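Local coordinates for protein M32 carboxypeptidase (Chitinophagaceae bacterium, PDB 7A03) that probably acts as a metal-dependent M32 carboxypeptidase, hydrolysing peptide bonds to release amino acids from the C-terminal ends of peptides, at residues 19-22 / 23-27; 45-48 / 49-52; 51-54 / 55-59; 93-96 / 97-101; 103-106 / 107-110. All blocks are in the same frame, centred on the assembly; numbering follows the deposited sequence.

Contact 1: 19-22 / 23-27; sequences QKIA and DVRNA
Ile-21 and Arg-25 stand one turn apart on the long alpha-helix 9-37, their side chains side by side and pointing the same way. The helix backbone supplies the regular bonding: four i to i+4 amide bonds join the segments, the shortest from Asn-26 N to Ala-22 O at 2.8 Å. Between side chains, the CG2 branch of Ile-21 comes to 3.9 Å from NE of Arg-25, slantwise to the guanidinium, a van der Waals touch. Ile-21 is buried against Leu-61 and Phe-62 of helix 44-62, whereas the arginine runs outward over Ala-58 of that helix. Polar groups gather on another side of the helix and look to a more distant part of the chain: Gln-19 NE2 bonds to the backbone O of Tyr-283, while Asp-23 OD1 and Asn-26 ND2 both bond to its hydroxyl. In Asn-26, CG sits beside the backbone N (chi1 -75°), which turns the amide back along the helix. In this way a single tyrosine is tied to two consecutive turns of helix 9-37. The folded-back amide puts Asn-26 ND2 just 2.9 Å from Ala-22 O.

Contact 2: 45-48 / 49-52; sequences GFRG and QQIT
The phenyl ring of Phe-46 and the side-chain amide of Gln-49 lie alongside each other, pointing the same way, with their planes 76° apart. The amide nitrogen NE2 of Gln-49 approaches ring atom CD1 of Phe-46 at 4.0 Å, obliquely to the ring. The other flat group, the guanidinium of Arg-47, is met at its edge. There a water lies in its plane and accepts from Arg-47 NE at 2.8 Å, then donates to Gln-50 OE1 at 2.7 Å, linking two side chains three residues apart whose own polar atoms do not bond directly. The far end of the arginine is committed to a salt bridge from NH1 to Asp-34.

Arg-47 can serve both partners because its chain bends at chi2 and chi3, and the bent aliphatic part meets Ile-51 obliquely, CD of Arg-47 being 3.8 Å from CD1 of Ile-51. An alanine at Ile-51 would remove that methyl contact, and the bent arginine chain would probably be left freer to shift from the water and from the Asp-34 carboxylate. At the next residue after the arginine, Gly-48 O takes two bonds from Thr-52, one turn ahead: from N at 2.9 Å and from OG1 at 3.1 Å, the hydroxyl coming from above the carbonyl plane.

All of this belongs to the first turns of helix 44-62, which packs against helix 9-37: Gln-50 and Ile-51 touch Leu-31, and Arg-47 and Ile-51 reach Gln-35, while Phe-46 and Gln-49 remain on the exposed side.

Contact 3: 51-54 / 55-59; sequences ITTL and STIAH
Thr-53 lays its methyl group beside the end of Ile-57, CG2 of the threonine lying 4.1 Å from CD1 of the isoleucine. The two side chains run the same way from successive turns of helix 44-62, and the touch is a light one on the outer surface. Thr-53 presents its methyl rather than its hydroxyl because CG2 is anti to the backbone N; OG1 (chi1 -78°) is turned back beside that nitrogen and makes a weak bond to Gln-49 O.

Ser-55 and Thr-56 also turn their hydroxyls back toward the helix backbone. Ser-55 OG donates to Ile-51 O at 3.0 Å from above the carbonyl plane, 49° out of it, while Ser-55 N takes the same oxygen at 2.8 Å, nearly in line with its C=O. The CG2 branch of Ile-51 touches this hydroxyl, 3.8 Å from Ser-55 OG. Replacing Ser-55 with an alanine would strip the second donor from Ile-51 O and would probably leave a small gap beside that methyl. Thr-56 OG1 lies 3.2 Å from Thr-52 O, a likely but unsettled bond beside the firm one from Thr-56 N.

Leu-54, Ser-55 and Ala-58 face helix 9-37, the first two touching Ile-28 and the last Arg-25. Because its hydroxyl is spent on its own helix, Ser-55 probably needs no polar partner from the neighbouring helix at this interface, and the exposed threonines can likewise use backbone carbonyls.

Contact 4: 93-96 / 97-101; sequences EDYD and KNKKY
Tyr-95 and Lys-99 meet across the last turns of alpha-helix 82-100, where the lysine's aliphatic chain slants past the phenol. Its CE comes within 3.5 Å of Tyr-95 CZ, obliquely to the ring, and Lys-99 CG approaches CE1 of the tyrosine at 4.1 Å. Two torsions produce the meeting: CG of Tyr-95 is anti to its backbone N (chi1 179°), and the lysine bends at chi2 (-72°), which carries its CE across to the tyrosine's CZ and OH, the two side chains crossing at a slant. Their polar ends then use adjacent carbonyls just beyond helix 44-62: Tyr-95 OH bonds to Ala-64 O, and Lys-99 NZ to Thr-63 O. The pair thus fastens this helix end to the end of its neighbour, with Phe-62 also touching Tyr-95 and Asn-98.

Next to this lies a water-mediated link. A water donates to Tyr-95 O at 3.1 Å and accepts from Asn-98 ND2, connecting a carbonyl to an amide three residues later.

Behind these side chains the backbone bonding weakens. Lys-97 N still makes a good helical bond to Glu-93 O, but Asp-96 O receives weak bonds from both Lys-99 N and Lys-100 N, the signs of a helix coming undone.

The outermost layer is ionic. Glu-93 and Asp-94 form salt bridges to Lys-166 and Arg-468, and Lys-97, bent along its length, pairs with Glu-163. Its NZ also donates to Tyr-101 OH at 2.8 Å, a hydroxyl further bonded to Glu-146 OE2.

Contact 5: 103-106 / 107-110; sequences ASLV and AEIS
Leu-105 and Ile-109 form the close-packed side of the opening turns of alpha-helix 103-126. Here CD1 of the leucine rests 3.9 Å from CG1 of the isoleucine, and Leu-105 CG lies 4.0 Å from Ile-109 CD1. Leu-105 is buried, with Leu-142 and Val-149 of helix 129-150 against it; the leucine, with Ile-109 beside it, thus faces the seam with that helix. Glu-108 borders the apolar patch: its side chain crosses that of Leu-105 at about a right angle, carrying OE1 to 3.9 Å from Leu-105 CD1, and it also touches Arg-138 and Leu-142.

The opposite character prevails round the rest of the helix. Ala-103, Ser-104, Val-106, Ala-107 and Ser-110 are exposed, and what joins them across the segments is chiefly the main chain, through i to i+4 bonds such as Ala-107 N to Ala-103 O at 3.0 Å and Ser-110 N to Val-106 O, also at 3.0 Å. The side chains here make little contact with one another across the segments. Glu-108 lies at the border: with CG beside the backbone N (chi1 -71°) its extended chain runs back along the helix, and CG passes 3.1 Å from Ser-104 O.

All five contacts are surface contacts, each within one helix, and each contributes a face to packing between helices. Contacts 2 and 3 share Ile-51 and Thr-52 on helix 44-62, and both lean on helix 9-37, which carries contact 1; contacts 1 and 3 touch directly, Arg-25 CZ lying 3.6 Å from Ala-58 CB. Contacts 4 and 5 sit on successive helices, joined where Tyr-101 CB packs against Val-106 CG2. Chemistry follows position: contact 1 is marked by polar side chains bonded to Tyr-283, contact 2 by a bridging water and an arginine paired outside it with Asp-34, contact 3 by hydroxyls turned back on their own helix's carbonyls, the helix-end contact 4 by charges, and contact 5 by an apolar seam.

Contact 1: 19-22 / 23-27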
# COMPACT_ATOMS: atom_id res chain seq x y z
N GLN A 19 23.57 -9.22 -1.75
CA GLN A 19 23.64 -8.10 -2.67
C GLN A 19 23.56 -8.56 -4.12
O GLN A 19 22.96 -7.88 -4.95
CB GLN A 19 24.85 -7.23 -2.33
CG GLN A 19 24.63 -6.57 -0.97
CD GLN A 19 25.68 -5.55 -0.60
OE1 GLN A 19 26.82 -5.62 -1.04
NE2 GLN A 19 25.28 -4.58 0.23
N LYS A 20 24.09 -9.76 -4.41
CA LYS A 20 23.91 -10.33 -5.75
C LYS A 20 22.43 -10.61 -6.03
O LYS A 20 21.89 -10.24 -7.10
CB LYS A 20 24.73 -11.62 -5.84
CG LYS A 20 24.56 -12.41 -7.13
CD LYS A 20 25.48 -13.62 -7.10
CE LYS A 20 25.18 -14.56 -8.25
NZ LYS A 20 26.04 -15.78 -8.18
N ILE A 21 21.74 -11.22 -5.06
CA ILE A 21 20.30 -11.45 -5.21
C ILE A 21 19.57 -10.13 -5.44
O ILE A 21 18.68 -10.03 -6.29
CB ILE A 21 19.75 -12.18 -3.97
CG1 ILE A 21 20.28 -13.61 -3.91
CG2 ILE A 21 18.22 -12.18 -3.97
CD1 ILE A 21 20.19 -14.21 -2.52
N ALA A 22 19.92 -9.11 -4.66
CA ALA A 22 19.27 -7.81 -4.80
C ALA A 22 19.54 -7.20 -6.17
O ALA A 22 18.66 -6.54 -6.74
CB ALA A 22 19.72 -6.86 -3.69
N ASP A 23 20.75 -7.38 -6.71
CA ASP A 23 21.04 -6.90 -8.05
C ASP A 23 20.10 -7.52 -9.07
O ASP A 23 19.56 -6.82 -9.95
CB ASP A 23 22.48 -7.22 -8.44
CG ASP A 23 23.49 -6.36 -7.72
OD1 ASP A 23 23.10 -5.32 -7.15
OD2 ASP A 23 24.68 -6.71 -7.74
N VAL A 24 19.89 -8.84 -8.98
CA VAL A 24 18.95 -9.48 -9.89
C VAL A 24 17.53 -8.95 -9.69
O VAL A 24 16.81 -8.68 -10.66
CB VAL A 24 18.99 -11.01 -9.75
CG1 VAL A 24 18.05 -11.64 -10.77
CG2 VAL A 24 20.42 -11.53 -9.97
N ARG A 25 17.10 -8.80 -8.43
CA ARG A 25 15.73 -8.37 -8.19
C ARG A 25 15.51 -6.94 -8.66
O ARG A 25 14.45 -6.60 -9.20
CB ARG A 25 15.37 -8.55 -6.71
CG ARG A 25 15.36 -10.01 -6.27
CD ARG A 25 14.36 -10.30 -5.16
NE ARG A 25 14.43 -11.71 -4.76
CZ ARG A 25 13.73 -12.69 -5.34
NH1 ARG A 25 12.90 -12.41 -6.34
NH2 ARG A 25 13.86 -13.94 -4.92
N ASN A 26 16.52 -6.09 -8.51
CA ASN A 26 16.38 -4.73 -9.00
C ASN A 26 16.44 -4.67 -10.52
O ASN A 26 15.78 -3.82 -11.13
CB ASN A 26 17.43 -3.84 -8.35
CG ASN A 26 17.08 -3.53 -6.91
OD1 ASN A 26 15.95 -3.10 -6.62
ND2 ASN A 26 18.02 -3.76 -6.00
N ALA A 27 17.18 -5.58 -11.17
CA ALA A 27 17.10 -5.66 -12.63
C ALA A 27 15.69 -6.01 -13.06
O ALA A 27 15.16 -5.44 -14.03
CB ALA A 27 18.10 -6.70 -13.15

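Contact 2: 45-48 / 49-52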
# COMPACT_ATOMS: atom_id res chain seq x y z
N GLY A 45 5.60 -10.00 -25.01
CA GLY A 45 5.84 -11.42 -24.77
C GLY A 45 7.28 -11.68 -24.38
O GLY A 45 7.56 -12.37 -23.38
N PHE A 46 8.22 -11.09 -25.12
CA PHE A 46 9.61 -11.36 -24.78
C PHE A 46 9.94 -10.75 -23.43
O PHE A 46 10.72 -11.34 -22.66
CB PHE A 46 10.56 -10.84 -25.85
CG PHE A 46 10.81 -11.81 -26.97
CD1 PHE A 46 11.59 -12.93 -26.76
CD2 PHE A 46 10.24 -11.61 -28.22
CE1 PHE A 46 11.83 -13.84 -27.79
CE2 PHE A 46 10.46 -12.50 -29.26
CZ PHE A 46 11.26 -13.63 -29.04
N ARG A 47 9.31 -9.61 -23.11
CA ARG A 47 9.61 -8.98 -21.83
C ARG A 47 9.14 -9.87 -20.69
O ARG A 47 9.88 -10.07 -19.72
CB ARG A 47 8.99 -7.58 -21.75
CG ARG A 47 9.03 -6.94 -20.34
CD ARG A 47 10.45 -6.76 -19.81
NE ARG A 47 11.24 -6.04 -20.78
CZ ARG A 47 11.19 -4.72 -20.94
NH1 ARG A 47 10.42 -3.96 -20.15
NH2 ARG A 47 11.91 -4.17 -21.91
N GLY A 48 7.98 -10.52 -20.86
CA GLY A 48 7.51 -11.41 -19.81
C GLY A 48 8.46 -12.57 -19.62
O GLY A 48 8.85 -12.92 -18.49
N GLN A 49 8.93 -13.12 -20.74
CA GLN A 49 9.85 -14.23 -20.68
C GLN A 49 11.12 -13.82 -19.96
O GLN A 49 11.63 -14.55 -19.09
CB GLN A 49 10.17 -14.67 -22.10
CG GLN A 49 11.16 -15.79 -22.22
CD GLN A 49 11.34 -16.21 -23.66
OE1 GLN A 49 10.43 -16.79 -24.26
NE2 GLN A 49 12.50 -15.91 -24.23
N GLN A 50 11.60 -12.61 -20.23
CA GLN A 50 12.86 -12.20 -19.64
C GLN A 50 12.70 -12.00 -18.15
O GLN A 50 13.54 -12.46 -17.37
CB GLN A 50 13.41 -10.98 -20.37
CG GLN A 50 13.91 -11.34 -21.77
CD GLN A 50 13.97 -10.17 -22.73
OE1 GLN A 50 13.76 -9.02 -22.34
NE2 GLN A 50 14.24 -10.46 -24.01
N ILE A 51 11.56 -11.43 -17.73
CA ILE A 51 11.34 -11.26 -16.30
C ILE A 51 11.28 -12.62 -15.62
O ILE A 51 11.92 -12.83 -14.58
CB ILE A 51 10.08 -10.42 -16.04
CG1 ILE A 51 10.36 -8.95 -16.39
CG2 ILE A 51 9.64 -10.60 -14.55
CD1 ILE A 51 9.11 -8.06 -16.53
N THR A 52 10.61 -13.60 -16.26
CA THR A 52 10.48 -14.92 -15.65
C THR A 52 11.84 -15.56 -15.50
O THR A 52 12.18 -16.10 -14.43
CB THR A 52 9.52 -15.77 -16.48
OG1 THR A 52 8.22 -15.19 -16.41
CG2 THR A 52 9.45 -17.21 -15.95
O HOH W 1 12.53 -6.77 -23.12

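Contact 3: 51-54 / 55-59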
# COMPACT_ATOMS: atom_id res chain seq x y z
N ILE A 51 11.56 -11.43 -17.73
CA ILE A 51 11.34 -11.26 -16.30
C ILE A 51 11.28 -12.62 -15.62
O ILE A 51 11.92 -12.83 -14.58
CB ILE A 51 10.08 -10.42 -16.04
CG1 ILE A 51 10.36 -8.95 -16.39
CG2 ILE A 51 9.64 -10.60 -14.55
CD1 ILE A 51 9.11 -8.06 -16.53
N THR A 52 10.61 -13.60 -16.26
CA THR A 52 10.48 -14.92 -15.65
C THR A 52 11.84 -15.56 -15.50
O THR A 52 12.18 -16.10 -14.43
CB THR A 52 9.52 -15.77 -16.48
OG1 THR A 52 8.22 -15.19 -16.41
CG2 THR A 52 9.45 -17.21 -15.95
N THR A 53 12.70 -15.41 -16.51
CA THR A 53 14.01 -16.04 -16.41
C THR A 53 14.77 -15.46 -15.23
O THR A 53 15.29 -16.21 -14.38
CB THR A 53 14.74 -15.89 -17.73
OG1 THR A 53 14.19 -16.86 -18.64
CG2 THR A 53 16.25 -16.13 -17.58
N LEU A 54 14.73 -14.14 -15.09
CA LEU A 54 15.47 -13.52 -13.99
C LEU A 54 14.86 -13.89 -12.65
O LEU A 54 15.59 -14.14 -11.69
CB LEU A 54 15.50 -12.00 -14.17
CG LEU A 54 16.35 -11.40 -15.30
CD1 LEU A 54 16.26 -9.90 -15.20
CD2 LEU A 54 17.78 -11.84 -15.16
N SER A 55 13.53 -14.00 -12.60
CA SER A 55 12.88 -14.34 -11.33
C SER A 55 13.30 -15.72 -10.90
O SER A 55 13.64 -15.94 -9.72
CB SER A 55 11.36 -14.23 -11.46
OG SER A 55 10.96 -12.90 -11.77
N THR A 56 13.38 -16.66 -11.86
CA THR A 56 13.80 -18.00 -11.52
C THR A 56 15.22 -17.97 -11.00
O THR A 56 15.52 -18.57 -9.96
CB THR A 56 13.66 -18.92 -12.74
OG1 THR A 56 12.29 -18.99 -13.13
CG2 THR A 56 14.16 -20.32 -12.44
N ILE A 57 16.10 -17.20 -11.65
CA ILE A 57 17.48 -17.12 -11.18
C ILE A 57 17.52 -16.57 -9.76
O ILE A 57 18.20 -17.12 -8.89
CB ILE A 57 18.34 -16.30 -12.16
CG1 ILE A 57 18.58 -17.09 -13.45
CG2 ILE A 57 19.66 -15.86 -11.50
CD1 ILE A 57 19.11 -16.23 -14.59
N ALA A 58 16.74 -15.50 -9.50
CA ALA A 58 16.78 -14.92 -8.16
C ALA A 58 16.35 -15.94 -7.14
O ALA A 58 16.95 -16.06 -6.06
CB ALA A 58 15.88 -13.70 -8.08
N HIS A 59 15.33 -16.73 -7.49
CA HIS A 59 14.80 -17.69 -6.54
C HIS A 59 15.83 -18.78 -6.29
O HIS A 59 16.04 -19.20 -5.14
CB HIS A 59 13.49 -18.26 -7.08
CG HIS A 59 12.86 -19.27 -6.17
ND1 HIS A 59 12.01 -18.93 -5.15
CD2 HIS A 59 12.97 -20.62 -6.14
CE1 HIS A 59 11.61 -20.02 -4.52
NE2 HIS A 59 12.18 -21.06 -5.10

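Contact 4: 93-96 / 97-101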
# COMPACT_ATOMS: atom_id res chain seq x y z
N GLU A 93 14.64 -16.17 8.72
CA GLU A 93 13.19 -16.34 8.64
C GLU A 93 12.72 -16.37 7.18
O GLU A 93 11.96 -17.27 6.77
CB GLU A 93 12.49 -15.23 9.41
CG GLU A 93 12.61 -15.40 10.91
CD GLU A 93 12.02 -14.23 11.69
OE1 GLU A 93 11.30 -13.41 11.08
OE2 GLU A 93 12.30 -14.14 12.90
N ASP A 94 13.14 -15.37 6.40
CA ASP A 94 12.81 -15.29 4.97
C ASP A 94 13.21 -16.57 4.25
O ASP A 94 12.48 -17.06 3.38
CB ASP A 94 13.54 -14.10 4.33
CG ASP A 94 13.07 -12.74 4.85
OD1 ASP A 94 12.01 -12.66 5.49
OD2 ASP A 94 13.77 -11.72 4.59
N TYR A 95 14.37 -17.13 4.60
CA TYR A 95 14.90 -18.30 3.91
C TYR A 95 14.12 -19.55 4.28
O TYR A 95 13.77 -20.35 3.40
CB TYR A 95 16.38 -18.44 4.27
CG TYR A 95 17.10 -19.63 3.66
CD1 TYR A 95 17.13 -20.87 4.30
CD2 TYR A 95 17.77 -19.50 2.45
CE1 TYR A 95 17.80 -21.95 3.74
CE2 TYR A 95 18.45 -20.59 1.88
CZ TYR A 95 18.45 -21.79 2.53
OH TYR A 95 19.13 -22.85 1.96
N ASP A 96 13.82 -19.73 5.57
CA ASP A 96 13.18 -20.97 6.02
C ASP A 96 11.72 -21.04 5.58
O ASP A 96 11.19 -22.15 5.36
CB ASP A 96 13.26 -21.08 7.55
CG ASP A 96 14.63 -21.51 8.03
OD1 ASP A 96 15.39 -22.11 7.23
OD2 ASP A 96 14.95 -21.26 9.21
N LYS A 97 11.08 -19.88 5.44
CA LYS A 97 9.71 -19.85 4.92
C LYS A 97 9.59 -20.70 3.66
O LYS A 97 8.72 -21.57 3.56
CB LYS A 97 9.29 -18.41 4.69
CG LYS A 97 7.80 -18.20 4.70
CD LYS A 97 7.35 -17.69 3.35
CE LYS A 97 5.96 -18.18 3.04
NZ LYS A 97 5.47 -17.78 1.69
N ASN A 98 10.49 -20.49 2.69
CA ASN A 98 10.46 -21.28 1.46
C ASN A 98 10.65 -22.76 1.74
O ASN A 98 10.06 -23.62 1.07
CB ASN A 98 11.54 -20.78 0.50
CG ASN A 98 11.35 -19.33 0.11
OD1 ASN A 98 10.36 -18.97 -0.52
ND2 ASN A 98 12.31 -18.49 0.47
N LYS A 99 11.49 -23.10 2.72
CA LYS A 99 11.77 -24.50 2.98
C LYS A 99 10.60 -25.23 3.62
O LYS A 99 10.60 -26.46 3.66
CB LYS A 99 13.05 -24.65 3.80
CG LYS A 99 14.25 -23.89 3.21
CD LYS A 99 14.78 -24.55 1.94
CE LYS A 99 15.79 -23.65 1.22
NZ LYS A 99 16.43 -24.32 0.05
N LYS A 100 9.59 -24.49 4.11
CA LYS A 100 8.40 -25.17 4.62
C LYS A 100 7.56 -25.84 3.51
O LYS A 100 6.88 -26.84 3.77
CB LYS A 100 7.54 -24.21 5.43
CG LYS A 100 8.05 -23.96 6.84
CD LYS A 100 7.32 -22.79 7.50
CE LYS A 100 8.04 -22.33 8.76
NZ LYS A 100 7.79 -20.88 9.05
N TYR A 101 7.59 -25.31 2.28
CA TYR A 101 6.59 -25.72 1.27
C TYR A 101 7.02 -27.00 0.56
O TYR A 101 8.15 -27.09 0.07
CB TYR A 101 6.45 -24.66 0.20
CG TYR A 101 5.71 -23.41 0.61
CD1 TYR A 101 6.29 -22.50 1.48
CD2 TYR A 101 4.44 -23.13 0.11
CE1 TYR A 101 5.63 -21.35 1.85
CE2 TYR A 101 3.77 -21.98 0.47
CZ TYR A 101 4.37 -21.10 1.34
OH TYR A 101 3.70 -19.95 1.70
O HOH W 2 15.04 -19.90 0.65

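Contact 5: 103-106 / 107-110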
# COMPACT_ATOMS: atom_id res chain seq x y z
N ALA A 103 7.21 -29.24 -2.76
CA ALA A 103 7.32 -28.85 -4.16
C ALA A 103 5.98 -28.99 -4.89
O ALA A 103 5.64 -28.15 -5.73
CB ALA A 103 8.43 -29.65 -4.85
N SER A 104 5.21 -30.04 -4.57
CA SER A 104 3.93 -30.25 -5.23
C SER A 104 2.96 -29.10 -4.95
O SER A 104 2.25 -28.66 -5.86
CB SER A 104 3.32 -31.58 -4.79
OG SER A 104 3.12 -31.61 -3.40
N LEU A 105 2.96 -28.59 -3.72
CA LEU A 105 2.10 -27.45 -3.38
C LEU A 105 2.53 -26.19 -4.12
O LEU A 105 1.68 -25.44 -4.61
CB LEU A 105 2.10 -27.22 -1.87
CG LEU A 105 1.20 -26.05 -1.45
CD1 LEU A 105 -0.24 -26.29 -1.94
CD2 LEU A 105 1.24 -25.87 0.07
N VAL A 106 3.84 -25.93 -4.22
CA VAL A 106 4.31 -24.78 -4.99
C VAL A 106 3.81 -24.87 -6.43
O VAL A 106 3.28 -23.90 -6.99
CB VAL A 106 5.84 -24.68 -4.92
CG1 VAL A 106 6.32 -23.43 -5.66
CG2 VAL A 106 6.32 -24.67 -3.47
N ALA A 107 3.97 -26.05 -7.05
CA ALA A 107 3.53 -26.21 -8.43
C ALA A 107 2.02 -26.04 -8.57
O ALA A 107 1.54 -25.40 -9.51
CB ALA A 107 3.99 -27.56 -8.97
N GLU A 108 1.26 -26.61 -7.63
CA GLU A 108 -0.20 -26.49 -7.66
C GLU A 108 -0.65 -25.04 -7.53
O GLU A 108 -1.55 -24.60 -8.24
CB GLU A 108 -0.82 -27.35 -6.55
CG GLU A 108 -0.72 -28.84 -6.81
CD GLU A 108 -0.96 -29.66 -5.57
OE1 GLU A 108 -1.11 -29.06 -4.49
OE2 GLU A 108 -0.99 -30.90 -5.67
N ILE A 109 -0.02 -24.29 -6.61
CA ILE A 109 -0.35 -22.87 -6.45
C ILE A 109 -0.04 -22.10 -7.73
O ILE A 109 -0.83 -21.25 -8.16
CB ILE A 109 0.38 -22.29 -5.22
CG1 ILE A 109 -0.19 -22.88 -3.93
CG2 ILE A 109 0.28 -20.76 -5.22
CD1 ILE A 109 0.43 -22.32 -2.66
N SER A 110 1.09 -22.41 -8.38
CA SER A 110 1.42 -21.72 -9.62
C SER A 110 0.38 -22.02 -10.71
O SER A 110 -0.08 -21.10 -11.42
CB SER A 110 2.83 -22.10 -10.07
OG SER A 110 3.18 -21.47 -11.29